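Local structure of putative capsid protein of prophage (Escherichia coli CFT073, 3BQW) at residues Glu225-Ser230 with Ser249-Leu254; Ala204-Met209 with Asp256-Val261; Gln182-His187 with Arg218-Phe223; Asp280-Gly285 with Val346-Ala351. The protein is probably a structural capsid protein of a prophage, related to the major head proteins of tailed phages, though its function has not been established. One frame throughout, in Å; residues are numbered along the deposited sequence.

Interaction 1: Glu225-Ser230 with Ser249-Leu254; sequences ELYDLS and SFKGYL
The carbonyl oxygen Asp-228 O is held by one hydrogen bond, from Tyr-253 N at 3.0 Å, fairly straight and from above the carbonyl plane, and by a weaker C-H contact from Gly-252 CA at 3.2 Å. The return bond, from Asp-228 N to Tyr-253 O at 3.1 Å, completes a single antiparallel hydrogen-bonded pair. Gly-252 has a positive phi (133°), and a CB there would run into Asp-228 O, so its bare CA lets the chains close up. Next to this bridge, Tyr-227 turns CG anti to its backbone N (chi1 173°), which swings the phenol back so that OH donates 2.9 Å to Lys-251 O, in the carbonyl plane and on a lone pair. Asp-228 OD1 takes Ser-230 N in an Asx turn that bends the chain, and Ser-230 O meets the edge of the Tyr-253 ring at CD2, 3.6 Å away. The Tyr-253 hydroxyl is bonded to Glu-238 and Ser-235. Leu-226 CB touches Leu-254 CD1 at 3.7 Å, and both leucines rest on Ile-190 of helix 190-198. Thus the loop leaving helix 221-226 latches onto strand 248-254, whose other neighbour is strand 257-267, while Phe-250 packs against helix 236-241.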
loop_
_atom_site.group_PDB
_atom_site.type_symbol
_atom_site.label_atom_id
_atom_site.label_comp_id
_atom_site.label_asym_id
_atom_site.label_seq_id
_atom_site.Cartn_x
_atom_site.Cartn_y
_atom_site.Cartn_z
ATOM N N GLU A 225 16.982 11.337 -25.704
ATOM C CA GLU A 225 17.653 12.633 -25.837
ATOM C C GLU A 225 17.292 13.631 -24.711
ATOM O O GLU A 225 18.079 14.529 -24.410
ATOM C CB GLU A 225 17.331 13.225 -27.214
ATOM C CG GLU A 225 17.947 12.425 -28.395
ATOM C CD GLU A 225 17.448 12.870 -29.790
ATOM O OE1 GLU A 225 16.571 13.784 -29.879
ATOM O OE2 GLU A 225 17.943 12.294 -30.799
ATOM N N LEU A 226 16.108 13.479 -24.108
ATOM C CA LEU A 226 15.653 14.355 -23.007
ATOM C C LEU A 226 15.801 13.699 -21.645
ATOM O O LEU A 226 15.787 14.380 -20.620
ATOM C CB LEU A 226 14.177 14.734 -23.189
ATOM C CG LEU A 226 13.809 15.572 -24.407
ATOM C CD1 LEU A 226 12.306 15.796 -24.474
ATOM C CD2 LEU A 226 14.571 16.891 -24.391
ATOM N N TYR A 227 15.906 12.372 -21.645
ATOM C CA TYR A 227 16.032 11.562 -20.422
ATOM C C TYR A 227 17.258 11.994 -19.609
ATOM O O TYR A 227 18.392 11.941 -20.094
ATOM C CB TYR A 227 16.106 10.063 -20.808
ATOM C CG TYR A 227 16.412 9.062 -19.700
ATOM C CD1 TYR A 227 15.981 9.264 -18.392
ATOM C CD2 TYR A 227 17.103 7.887 -19.989
ATOM C CE1 TYR A 227 16.259 8.333 -17.397
ATOM C CE2 TYR A 227 17.392 6.948 -19.003
ATOM C CZ TYR A 227 16.964 7.167 -17.700
ATOM O OH TYR A 227 17.244 6.225 -16.702
ATOM N N ASP A 228 17.007 12.411 -18.369
ATOM C CA ASP A 228 18.045 12.906 -17.474
ATOM C C ASP A 228 18.261 11.905 -16.346
ATOM O O ASP A 228 17.604 11.984 -15.299
ATOM C CB ASP A 228 17.619 14.267 -16.932
ATOM C CG ASP A 228 18.740 15.012 -16.267
ATOM O OD1 ASP A 228 19.753 14.385 -15.877
ATOM O OD2 ASP A 228 18.584 16.245 -16.132
ATOM N N LEU A 229 19.192 10.973 -16.582
ATOM C CA LEU A 229 19.594 9.939 -15.611
ATOM C C LEU A 229 20.079 10.505 -14.264
ATOM O O LEU A 229 20.004 9.819 -13.249
ATOM C CB LEU A 229 20.680 9.033 -16.222
ATOM C CG LEU A 229 21.227 7.836 -15.418
ATOM C CD1 LEU A 229 20.164 6.765 -15.185
ATOM C CD2 LEU A 229 22.454 7.219 -16.106
ATOM N N SER A 230 20.574 11.743 -14.257
ATOM C CA SER A 230 21.093 12.364 -13.032
ATOM C C SER A 230 20.049 12.473 -11.927
ATOM O O SER A 230 18.885 12.789 -12.183
ATOM C CB SER A 230 21.644 13.764 -13.305
ATOM O OG SER A 230 21.236 14.648 -12.272
ATOM N N SER A 249 12.473 1.337 -9.014
ATOM C CA SER A 249 13.680 1.873 -9.546
ATOM C C SER A 249 13.455 3.319 -9.948
ATOM O O SER A 249 12.559 3.631 -10.745
ATOM C CB SER A 249 14.125 1.072 -10.761
ATOM O OG SER A 249 15.257 1.699 -11.340
ATOM N N PHE A 250 14.272 4.194 -9.387
ATOM C CA PHE A 250 14.271 5.583 -9.724
ATOM C C PHE A 250 15.153 5.770 -10.943
ATOM O O PHE A 250 16.311 5.388 -10.933
ATOM C CB PHE A 250 14.769 6.461 -8.573
ATOM C CG PHE A 250 14.510 7.922 -8.802
ATOM C CD1 PHE A 250 13.321 8.490 -8.412
ATOM C CD2 PHE A 250 15.433 8.700 -9.456
ATOM C CE1 PHE A 250 13.055 9.821 -8.667
ATOM C CE2 PHE A 250 15.186 10.035 -9.700
ATOM C CZ PHE A 250 13.990 10.593 -9.318
ATOM N N LYS A 251 14.582 6.366 -11.986
ATOM C CA LYS A 251 15.228 6.450 -13.288
ATOM C C LYS A 251 15.855 7.799 -13.588
ATOM O O LYS A 251 16.756 7.875 -14.421
ATOM C CB LYS A 251 14.207 6.119 -14.390
ATOM C CG LYS A 251 13.735 4.682 -14.373
ATOM C CD LYS A 251 14.910 3.718 -14.492
ATOM C CE LYS A 251 14.430 2.318 -14.544
ATOM N NZ LYS A 251 15.519 1.342 -14.529
ATOM N N GLY A 252 15.376 8.862 -12.952
ATOM C CA GLY A 252 15.820 10.200 -13.284
ATOM C C GLY A 252 14.653 11.142 -13.439
ATOM O O GLY A 252 13.599 10.923 -12.866
ATOM N N TYR A 253 14.855 12.184 -14.236
ATOM C CA TYR A 253 13.888 13.255 -14.411
ATOM C C TYR A 253 13.664 13.562 -15.883
ATOM O O TYR A 253 14.547 13.344 -16.724
ATOM C CB TYR A 253 14.346 14.528 -13.687
ATOM C CG TYR A 253 14.415 14.391 -12.182
ATOM C CD1 TYR A 253 13.361 14.814 -11.365
ATOM C CD2 TYR A 253 15.522 13.815 -11.574
ATOM C CE1 TYR A 253 13.424 14.683 -9.973
ATOM C CE2 TYR A 253 15.598 13.672 -10.187
ATOM C CZ TYR A 253 14.554 14.113 -9.396
ATOM O OH TYR A 253 14.666 13.968 -8.030
ATOM N N LEU A 254 12.459 14.047 -16.174
ATOM C CA LEU A 254 12.088 14.576 -17.480
ATOM C C LEU A 254 11.594 15.989 -17.210
ATOM O O LEU A 254 10.418 16.213 -16.991
ATOM C CB LEU A 254 11.004 13.681 -18.086
ATOM C CG LEU A 254 10.537 13.802 -19.529
ATOM C CD1 LEU A 254 11.729 13.833 -20.520
ATOM C CD2 LEU A 254 9.574 12.620 -19.841
#

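Interaction 2: Ala204-Met209 with Asp256-Val261; sequences ANVMIM and DLALIV
Met-207 sets CG anti to its backbone N (chi1 -171°) and bends at the last torsion (chi3 52°), so that its methyl CE comes down on Leu-259 CD2 at 3.5 Å, tighter than usual for two carbons. Leu-259, with CG beside its own backbone N, lies alongside Met-207 and points the same way. Met-209 has CG anti to the carbonyl carbon and is kinked at its last torsion, crossing Leu-259 obliquely with CE 4.0 Å from Leu-259 CB. On the other face Val-206 keeps CG2 anti to the backbone N and meets Ile-260 CD1 at 3.8 Å. The backbones run parallel and in step, 17° apart, with Val-206 beside Ala-258 and Ile-208 beside Ile-260. This is a parallel pair inside a mixed sheet, with helices 211-218, 221-226 and 236-241 and strand 248-254 in the intervening chain. The methionine face is covered by Trp-214 and Leu-217 of helix 211-218, the valine and isoleucine face by Leu-30, Phe-31 and Phe-35 of helix 30-35. Three amide bonds lie nearly along the C=O axis of their acceptor, the shortest being Met-207 N to Ala-258 O at 2.7 Å. The fourth, Ala-258 N to Asn-205 O at 3.0 Å, meets its oxygen from well above the carbonyl plane, where Asn-205 and Val-206 form a classic beta bulge facing Gly-285 of strand 281-285, the neighbour on the other side. Beyond the bulge Leu-257 CD1 sits 3.6 Å from Ala-204 O. A water gives a 2.8 Å bond to this same Ala-204 O and a weak one to Asp-256 OD2.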
loop_
_atom_site.group_PDB
_atom_site.type_symbol
_atom_site.label_atom_id
_atom_site.label_comp_id
_atom_site.label_asym_id
_atom_site.label_seq_id
_atom_site.Cartn_x
_atom_site.Cartn_y
_atom_site.Cartn_z
ATOM N N ALA A 204 2.014 17.837 -12.415
ATOM C CA ALA A 204 2.484 16.534 -11.994
ATOM C C ALA A 204 3.988 16.613 -11.845
ATOM O O ALA A 204 4.683 17.135 -12.723
ATOM C CB ALA A 204 2.094 15.468 -13.021
ATOM N N ASN A 205 4.501 16.082 -10.732
ATOM C CA ASN A 205 5.939 16.052 -10.488
ATOM C C ASN A 205 6.496 14.629 -10.322
ATOM O O ASN A 205 7.674 14.444 -10.056
ATOM C CB ASN A 205 6.315 16.992 -9.317
ATOM C CG ASN A 205 5.965 16.432 -7.946
ATOM O OD1 ASN A 205 5.250 15.446 -7.824
ATOM N ND2 ASN A 205 6.474 17.086 -6.892
ATOM N N VAL A 206 5.646 13.633 -10.501
ATOM C CA VAL A 206 6.064 12.234 -10.461
ATOM C C VAL A 206 5.302 11.402 -11.500
ATOM O O VAL A 206 4.106 11.581 -11.697
ATOM C CB VAL A 206 5.957 11.641 -9.018
ATOM C CG1 VAL A 206 4.496 11.564 -8.523
ATOM C CG2 VAL A 206 6.691 10.296 -8.941
ATOM N N MET A 207 6.037 10.557 -12.230
ATOM C CA MET A 207 5.446 9.571 -13.135
ATOM C C MET A 207 5.886 8.168 -12.685
ATOM O O MET A 207 7.063 7.850 -12.752
ATOM C CB MET A 207 5.808 9.832 -14.605
ATOM C CG MET A 207 5.028 8.950 -15.615
ATOM S SD MET A 207 5.167 9.315 -17.395
ATOM C CE MET A 207 6.904 9.355 -17.668
ATOM N N ILE A 208 4.925 7.383 -12.181
ATOM C CA ILE A 208 5.125 5.997 -11.775
ATOM C C ILE A 208 4.602 5.047 -12.861
ATOM O O ILE A 208 3.452 5.155 -13.289
ATOM C CB ILE A 208 4.434 5.695 -10.442
ATOM C CG1 ILE A 208 4.849 6.740 -9.387
ATOM C CG2 ILE A 208 4.815 4.294 -9.972
ATOM C CD1 ILE A 208 3.798 7.084 -8.418
ATOM N N MET A 209 5.481 4.147 -13.323
ATOM C CA MET A 209 5.283 3.381 -14.553
ATOM C C MET A 209 5.456 1.904 -14.264
ATOM O O MET A 209 6.398 1.529 -13.592
ATOM C CB MET A 209 6.384 3.699 -15.574
ATOM C CG MET A 209 6.416 5.063 -16.101
ATOM S SD MET A 209 7.821 5.326 -17.174
ATOM C CE MET A 209 8.892 6.099 -16.010
ATOM N N ASP A 256 10.776 18.610 -14.710
ATOM C CA ASP A 256 10.471 18.539 -13.271
ATOM C C ASP A 256 9.665 17.297 -12.896
ATOM O O ASP A 256 9.145 17.206 -11.791
ATOM C CB ASP A 256 9.812 19.844 -12.740
ATOM C CG ASP A 256 8.507 20.223 -13.456
ATOM O OD1 ASP A 256 8.043 19.480 -14.368
ATOM O OD2 ASP A 256 7.940 21.290 -13.096
ATOM N N LEU A 257 9.617 16.323 -13.802
ATOM C CA LEU A 257 8.876 15.085 -13.619
ATOM C C LEU A 257 9.814 13.955 -13.233
ATOM O O LEU A 257 10.680 13.570 -14.013
ATOM C CB LEU A 257 8.182 14.724 -14.925
ATOM C CG LEU A 257 7.121 13.632 -14.957
ATOM C CD1 LEU A 257 5.952 14.056 -14.115
ATOM C CD2 LEU A 257 6.673 13.380 -16.418
ATOM N N ALA A 258 9.657 13.441 -12.017
ATOM C CA ALA A 258 10.472 12.329 -11.536
ATOM C C ALA A 258 9.945 11.050 -12.155
ATOM O O ALA A 258 8.731 10.890 -12.320
ATOM C CB ALA A 258 10.429 12.231 -10.018
ATOM N N LEU A 259 10.870 10.140 -12.461
ATOM C CA LEU A 259 10.577 8.928 -13.208
ATOM C C LEU A 259 10.880 7.706 -12.364
ATOM O O LEU A 259 12.016 7.477 -11.962
ATOM C CB LEU A 259 11.397 8.878 -14.503
ATOM C CG LEU A 259 11.329 10.043 -15.491
ATOM C CD1 LEU A 259 12.465 9.871 -16.514
ATOM C CD2 LEU A 259 9.945 10.178 -16.199
ATOM N N ILE A 260 9.839 6.932 -12.102
ATOM C CA ILE A 260 9.876 5.769 -11.231
ATOM C C ILE A 260 9.239 4.595 -11.986
ATOM O O ILE A 260 8.112 4.706 -12.494
ATOM C CB ILE A 260 9.091 6.026 -9.897
ATOM C CG1 ILE A 260 9.636 7.262 -9.149
ATOM C CG2 ILE A 260 9.150 4.787 -8.978
ATOM C CD1 ILE A 260 8.945 7.537 -7.757
ATOM N N VAL A 261 9.978 3.500 -12.079
ATOM C CA VAL A 261 9.446 2.238 -12.535
ATOM C C VAL A 261 9.111 1.390 -11.323
ATOM O O VAL A 261 9.945 1.187 -10.451
ATOM C CB VAL A 261 10.424 1.478 -13.449
ATOM C CG1 VAL A 261 9.801 0.161 -13.931
ATOM C CG2 VAL A 261 10.846 2.385 -14.628
HETATM O O HOH W 1 5.552 19.818 -12.339
#

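Interaction 3: Gln182-His187 with Arg218-Phe223; sequences QDKETH and RSFKKF
One direct backbone hydrogen bond joins the segments, and a water adds a second link. Lys-221 N, at the start of helix 221-226 and just after the N-cap residue Phe-220, donates a hydrogen bond to Lys-184 O at 3.0 Å, nearly along the C=O axis. A water gathers the next donor: it accepts from Lys-222 N and donates to both Lys-184 O and His-187 O. The loop that supplies these carbonyls is turned by Asp-183, whose OD1 takes Glu-185 N in an Asx turn and whose O takes both Thr-186 N and His-187 N. Apolar contact centres on the Phe-220 ring. Lys-184 bends at chi2 and lays CD over one face, 3.7 Å from the ring centroid and 23° off the normal, a CH-pi contact. Its ammonium then carries on to Trp-179 O, with a weak bond to Gln-182 O, and Trp-179 also meets Phe-220 edge-to-face. Gln-182 CB touches the ring edge at CE1, 3.8 Å away, while its CG covers the centre of the imidazole of His-187, which lies obliquely beside Phe-220 with planes 48° apart. The ionic part is slight: Glu-185 OE1 and Lys-221 NZ form a salt bridge at 3.3 Å, the hydrogen bond in it being weak. Lys-222 instead runs its aliphatic stem along the loop, CB 3.2 Å from His-187 O. Carbonyls and a water thus meet the first amides of the helix, and its dipole should strengthen that hold. His-187 ND1 is buried with no partner in the model, which is consistent with a neutral imidazole.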
loop_
_atom_site.group_PDB
_atom_site.type_symbol
_atom_site.label_atom_id
_atom_site.label_comp_id
_atom_site.label_asym_id
_atom_site.label_seq_id
_atom_site.Cartn_x
_atom_site.Cartn_y
_atom_site.Cartn_z
ATOM N N GLN A 182 3.705 4.417 -32.941
ATOM C CA GLN A 182 4.442 5.625 -33.288
ATOM C C GLN A 182 5.813 5.307 -33.838
ATOM O O GLN A 182 6.340 4.214 -33.639
ATOM C CB GLN A 182 4.537 6.579 -32.096
ATOM C CG GLN A 182 3.196 6.984 -31.515
ATOM C CD GLN A 182 2.220 7.456 -32.568
ATOM O OE1 GLN A 182 2.567 8.278 -33.407
ATOM N NE2 GLN A 182 1.004 6.915 -32.552
ATOM N N ASP A 183 6.376 6.272 -34.554
ATOM C CA ASP A 183 7.699 6.148 -35.115
ATOM C C ASP A 183 8.665 6.461 -33.994
ATOM O O ASP A 183 8.742 7.594 -33.519
ATOM C CB ASP A 183 7.888 7.116 -36.302
ATOM C CG ASP A 183 9.274 7.022 -36.934
ATOM O OD1 ASP A 183 10.165 6.343 -36.387
ATOM O OD2 ASP A 183 9.479 7.644 -37.990
ATOM N N LYS A 184 9.388 5.429 -33.580
ATOM C CA LYS A 184 10.303 5.496 -32.456
ATOM C C LYS A 184 11.485 6.414 -32.702
ATOM O O LYS A 184 12.097 6.904 -31.759
ATOM C CB LYS A 184 10.798 4.087 -32.121
ATOM C CG LYS A 184 9.685 3.115 -31.699
ATOM C CD LYS A 184 8.772 3.711 -30.640
ATOM C CE LYS A 184 7.889 2.649 -29.990
ATOM N NZ LYS A 184 6.762 2.301 -30.892
ATOM N N GLU A 185 11.796 6.666 -33.972
ATOM C CA GLU A 185 12.848 7.607 -34.312
ATOM C C GLU A 185 12.393 9.060 -34.270
ATOM O O GLU A 185 13.207 9.939 -34.030
ATOM C CB GLU A 185 13.423 7.266 -35.688
ATOM C CG GLU A 185 14.048 5.900 -35.723
ATOM C CD GLU A 185 15.342 5.843 -34.932
ATOM O OE1 GLU A 185 16.314 6.517 -35.346
ATOM O OE2 GLU A 185 15.396 5.126 -33.912
ATOM N N THR A 186 11.111 9.331 -34.488
ATOM C CA THR A 186 10.674 10.718 -34.707
ATOM C C THR A 186 9.626 11.265 -33.747
ATOM O O THR A 186 9.462 12.478 -33.630
ATOM C CB THR A 186 10.170 10.918 -36.147
ATOM O OG1 THR A 186 8.995 10.128 -36.363
ATOM C CG2 THR A 186 11.262 10.528 -37.154
ATOM N N HIS A 187 8.927 10.388 -33.051
ATOM C CA HIS A 187 7.872 10.823 -32.147
ATOM C C HIS A 187 8.425 11.374 -30.826
ATOM O O HIS A 187 9.379 10.830 -30.259
ATOM C CB HIS A 187 6.925 9.670 -31.884
ATOM C CG HIS A 187 5.647 10.099 -31.262
ATOM N ND1 HIS A 187 5.297 9.763 -29.966
ATOM C CD2 HIS A 187 4.650 10.879 -31.741
ATOM C CE1 HIS A 187 4.126 10.310 -29.686
ATOM N NE2 HIS A 187 3.713 10.992 -30.745
ATOM N N ARG A 218 11.243 4.146 -23.240
ATOM C CA ARG A 218 12.682 4.012 -23.515
ATOM C C ARG A 218 13.015 3.811 -24.987
ATOM O O ARG A 218 14.069 4.237 -25.464
ATOM C CB ARG A 218 13.177 2.777 -22.728
ATOM C CG ARG A 218 14.560 2.818 -22.210
ATOM C CD ARG A 218 14.801 1.609 -21.283
ATOM N NE ARG A 218 14.639 0.337 -22.006
ATOM C CZ ARG A 218 14.153 -0.787 -21.478
ATOM N NH1 ARG A 218 13.771 -0.832 -20.219
ATOM N NH2 ARG A 218 14.040 -1.872 -22.225
ATOM N N SER A 219 12.134 3.127 -25.710
ATOM C CA SER A 219 12.368 2.832 -27.131
ATOM C C SER A 219 12.285 4.060 -28.044
ATOM O O SER A 219 12.673 3.987 -29.206
ATOM C CB SER A 219 11.384 1.773 -27.629
ATOM O OG SER A 219 10.068 2.288 -27.732
ATOM N N PHE A 220 11.779 5.174 -27.526
ATOM C CA PHE A 220 11.736 6.427 -28.282
ATOM C C PHE A 220 13.055 7.167 -28.180
ATOM O O PHE A 220 13.411 7.658 -27.120
ATOM C CB PHE A 220 10.639 7.357 -27.768
ATOM C CG PHE A 220 9.247 6.906 -28.091
ATOM C CD1 PHE A 220 8.719 7.097 -29.358
ATOM C CD2 PHE A 220 8.439 6.340 -27.112
ATOM C CE1 PHE A 220 7.423 6.691 -29.655
ATOM C CE2 PHE A 220 7.145 5.940 -27.403
ATOM C CZ PHE A 220 6.646 6.110 -28.687
ATOM N N LYS A 221 13.746 7.276 -29.312
ATOM C CA LYS A 221 14.952 8.106 -29.455
ATOM C C LYS A 221 14.788 9.512 -28.843
ATOM O O LYS A 221 15.709 10.042 -28.223
ATOM C CB LYS A 221 15.299 8.231 -30.939
ATOM C CG LYS A 221 16.752 8.588 -31.245
ATOM C CD LYS A 221 16.910 8.999 -32.724
ATOM C CE LYS A 221 18.371 8.938 -33.178
ATOM N NZ LYS A 221 18.849 7.543 -33.460
ATOM N N LYS A 222 13.608 10.103 -29.022
ATOM C CA LYS A 222 13.352 11.450 -28.548
ATOM C C LYS A 222 13.131 11.494 -27.045
ATOM O O LYS A 222 13.365 12.527 -26.425
ATOM C CB LYS A 222 12.167 12.081 -29.295
ATOM C CG LYS A 222 12.347 12.153 -30.813
ATOM C CD LYS A 222 13.630 12.852 -31.201
ATOM C CE LYS A 222 13.709 13.081 -32.710
ATOM N NZ LYS A 222 15.131 13.280 -33.114
ATOM N N PHE A 223 12.704 10.388 -26.443
ATOM C CA PHE A 223 12.745 10.304 -24.990
ATOM C C PHE A 223 14.196 10.236 -24.494
ATOM O O PHE A 223 14.557 10.946 -23.560
ATOM C CB PHE A 223 11.932 9.123 -24.440
ATOM C CG PHE A 223 12.295 8.770 -23.038
ATOM C CD1 PHE A 223 11.891 9.576 -21.989
ATOM C CD2 PHE A 223 13.111 7.674 -22.767
ATOM C CE1 PHE A 223 12.253 9.278 -20.681
ATOM C CE2 PHE A 223 13.473 7.360 -21.452
ATOM C CZ PHE A 223 13.046 8.166 -20.417
HETATM O O HOH W 2 11.355 9.158 -30.651
#

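Interaction 4: Asp280-Gly285 with Val346-Ala351; sequences DLLVLG and VTVKIA
Asp-280 holds its carboxylate in the crowded position between backbone N and carbonyl carbon (chi1 64°), which turns it across to Lys-349. That lysine is extended through chi3 and bends only at the end (chi4 73°), so NZ drops onto the syn lone pair of Asp-280 OD2 at 2.8 Å, a salt bridge. One water links Asp-280 OD1 to the ammonium, and a second bonds both OD2 and Ile-350 O, so OD2 is gripped twice. The stem of Lys-349 also serves, its CB lying 3.7 Å from Leu-281 CD2. Leu-282 takes the crowded position as well (chi1 67°): its CG stands alongside Val-348 CB at 3.8 Å, both side chains pointing the same way. Its branch CD2 crosses Ile-350 at about a right angle, 4.0 Å from Ile-350 CG2. On the other face the Val-283 and Thr-347 side chains lie side by side, pointing the same way, with Val-283 CG2 3.8 Å from Thr-347 OG1. The backbone is a regular antiparallel ladder: Leu-282 with Val-348 and Leu-284 with Val-346 are hydrogen-bonded pairs, Leu-281 with Lys-349 and Val-283 with Thr-347 are not. Ile-350 N extends the ladder to Asp-280 O at 2.8 Å. Helices 190-198 and 211-218 cover the Leu-282 and Leu-284 face, and the long helix 113-146 reaches Val-283 and Thr-347 from the other. A sheet layered between helices in this way is consistent with the A-domain of the HK97-like fold expected for the major capsid protein E family, and here it takes in the last strand of the chain.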
loop_
_atom_site.group_PDB
_atom_site.type_symbol
_atom_site.label_atom_id
_atom_site.label_comp_id
_atom_site.label_asym_id
_atom_site.label_seq_id
_atom_site.Cartn_x
_atom_site.Cartn_y
_atom_site.Cartn_z
ATOM N N ASP A 280 1.327 -2.184 -17.939
ATOM C CA ASP A 280 1.000 -1.261 -19.057
ATOM C C ASP A 280 0.372 0.063 -18.598
ATOM O O ASP A 280 -0.084 0.844 -19.433
ATOM C CB ASP A 280 0.101 -1.951 -20.097
ATOM C CG ASP A 280 -1.258 -2.335 -19.545
ATOM O OD1 ASP A 280 -1.468 -2.301 -18.304
ATOM O OD2 ASP A 280 -2.124 -2.699 -20.356
ATOM N N LEU A 281 0.393 0.307 -17.283
ATOM C CA LEU A 281 -0.118 1.538 -16.665
ATOM C C LEU A 281 0.991 2.487 -16.179
ATOM O O LEU A 281 2.050 2.044 -15.691
ATOM C CB LEU A 281 -1.017 1.233 -15.456
ATOM C CG LEU A 281 -2.266 0.381 -15.691
ATOM C CD1 LEU A 281 -3.010 0.119 -14.341
ATOM C CD2 LEU A 281 -3.187 0.995 -16.740
ATOM N N LEU A 282 0.712 3.787 -16.308
ATOM C CA LEU A 282 1.537 4.853 -15.721
ATOM C C LEU A 282 0.585 5.767 -14.964
ATOM O O LEU A 282 -0.574 5.963 -15.379
ATOM C CB LEU A 282 2.307 5.674 -16.784
ATOM C CG LEU A 282 1.557 6.570 -17.785
ATOM C CD1 LEU A 282 1.318 7.988 -17.154
ATOM C CD2 LEU A 282 2.259 6.676 -19.178
ATOM N N VAL A 283 1.082 6.322 -13.865
ATOM C CA VAL A 283 0.339 7.215 -13.007
ATOM C C VAL A 283 1.094 8.525 -12.910
ATOM O O VAL A 283 2.290 8.546 -12.645
ATOM C CB VAL A 283 0.168 6.628 -11.600
ATOM C CG1 VAL A 283 -0.554 7.609 -10.678
ATOM C CG2 VAL A 283 -0.584 5.310 -11.653
ATOM N N LEU A 284 0.390 9.616 -13.169
ATOM C CA LEU A 284 0.921 10.951 -12.989
ATOM C C LEU A 284 0.320 11.525 -11.727
ATOM O O LEU A 284 -0.903 11.510 -11.557
ATOM C CB LEU A 284 0.580 11.819 -14.183
ATOM C CG LEU A 284 1.417 11.474 -15.418
ATOM C CD1 LEU A 284 0.685 12.003 -16.671
ATOM C CD2 LEU A 284 2.863 12.011 -15.275
ATOM N N GLY A 285 1.178 12.004 -10.833
ATOM C CA GLY A 285 0.718 12.606 -9.588
ATOM C C GLY A 285 1.651 13.675 -9.074
ATOM O O GLY A 285 2.640 14.031 -9.730
ATOM N N VAL A 346 -3.691 11.100 -12.581
ATOM C CA VAL A 346 -4.067 10.690 -13.918
ATOM C C VAL A 346 -3.425 9.322 -14.173
ATOM O O VAL A 346 -2.235 9.144 -13.977
ATOM C CB VAL A 346 -3.600 11.734 -14.979
ATOM C CG1 VAL A 346 -3.894 11.246 -16.398
ATOM C CG2 VAL A 346 -4.238 13.146 -14.703
ATOM N N THR A 347 -4.219 8.353 -14.603
ATOM C CA THR A 347 -3.706 7.014 -14.949
ATOM C C THR A 347 -3.907 6.738 -16.459
ATOM O O THR A 347 -4.986 6.963 -17.021
ATOM C CB THR A 347 -4.386 5.915 -14.098
ATOM O OG1 THR A 347 -4.162 6.199 -12.710
ATOM C CG2 THR A 347 -3.862 4.500 -14.437
ATOM N N VAL A 348 -2.847 6.261 -17.095
ATOM C CA VAL A 348 -2.861 5.995 -18.521
ATOM C C VAL A 348 -2.499 4.545 -18.797
ATOM O O VAL A 348 -1.492 4.051 -18.299
ATOM C CB VAL A 348 -1.941 6.945 -19.311
ATOM C CG1 VAL A 348 -2.137 6.764 -20.882
ATOM C CG2 VAL A 348 -2.179 8.390 -18.881
ATOM N N LYS A 349 -3.380 3.859 -19.527
ATOM C CA LYS A 349 -3.120 2.521 -20.052
ATOM C C LYS A 349 -2.512 2.663 -21.430
ATOM O O LYS A 349 -3.164 3.130 -22.358
ATOM C CB LYS A 349 -4.413 1.724 -20.133
ATOM C CG LYS A 349 -4.254 0.245 -20.420
ATOM C CD LYS A 349 -5.618 -0.420 -20.505
ATOM C CE LYS A 349 -5.540 -1.783 -21.169
ATOM N NZ LYS A 349 -4.901 -2.756 -20.240
ATOM N N ILE A 350 -1.251 2.298 -21.574
ATOM C CA ILE A 350 -0.610 2.452 -22.854
ATOM C C ILE A 350 -0.976 1.262 -23.748
ATOM O O ILE A 350 -1.385 0.206 -23.294
ATOM C CB ILE A 350 0.935 2.690 -22.798
ATOM C CG1 ILE A 350 1.685 1.410 -22.402
ATOM C CG2 ILE A 350 1.277 3.952 -21.909
ATOM C CD1 ILE A 350 3.161 1.368 -22.831
ATOM N N ALA A 351 -0.870 1.487 -25.034
ATOM C CA ALA A 351 -1.142 0.460 -26.006
ATOM C C ALA A 351 -0.292 0.776 -27.211
ATOM O O ALA A 351 -0.423 0.064 -28.178
ATOM C CB ALA A 351 -2.642 0.439 -26.374
HETATM O O HOH W 3 -1.976 -2.152 -22.879
HETATM O O HOH W 4 -3.841 -2.884 -17.414
#

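Overall arrangement
From the N terminus, interaction 3 comes first, closing a loop from 182-187 to 218-223 that holds helices 190-198 and 211-218. Interaction 2 opens within that loop, at 204-209, and closes at 256-261, so the two cross; Phe-223 touches Leu-259 where they meet. Interaction 1 lies wholly within the loop of interaction 2, starting from the helix that interaction 3 also uses. Interaction 4 follows in series, bringing the C-terminal strand back to 280-285. Interactions 1, 2 and 4 belong to one mixed sheet: strand 248-254 neighbours 257-267, then come 206-209, 281-285 and 346-349. Interaction 3 ties a surface loop to helix 221-226, alongside that sheet.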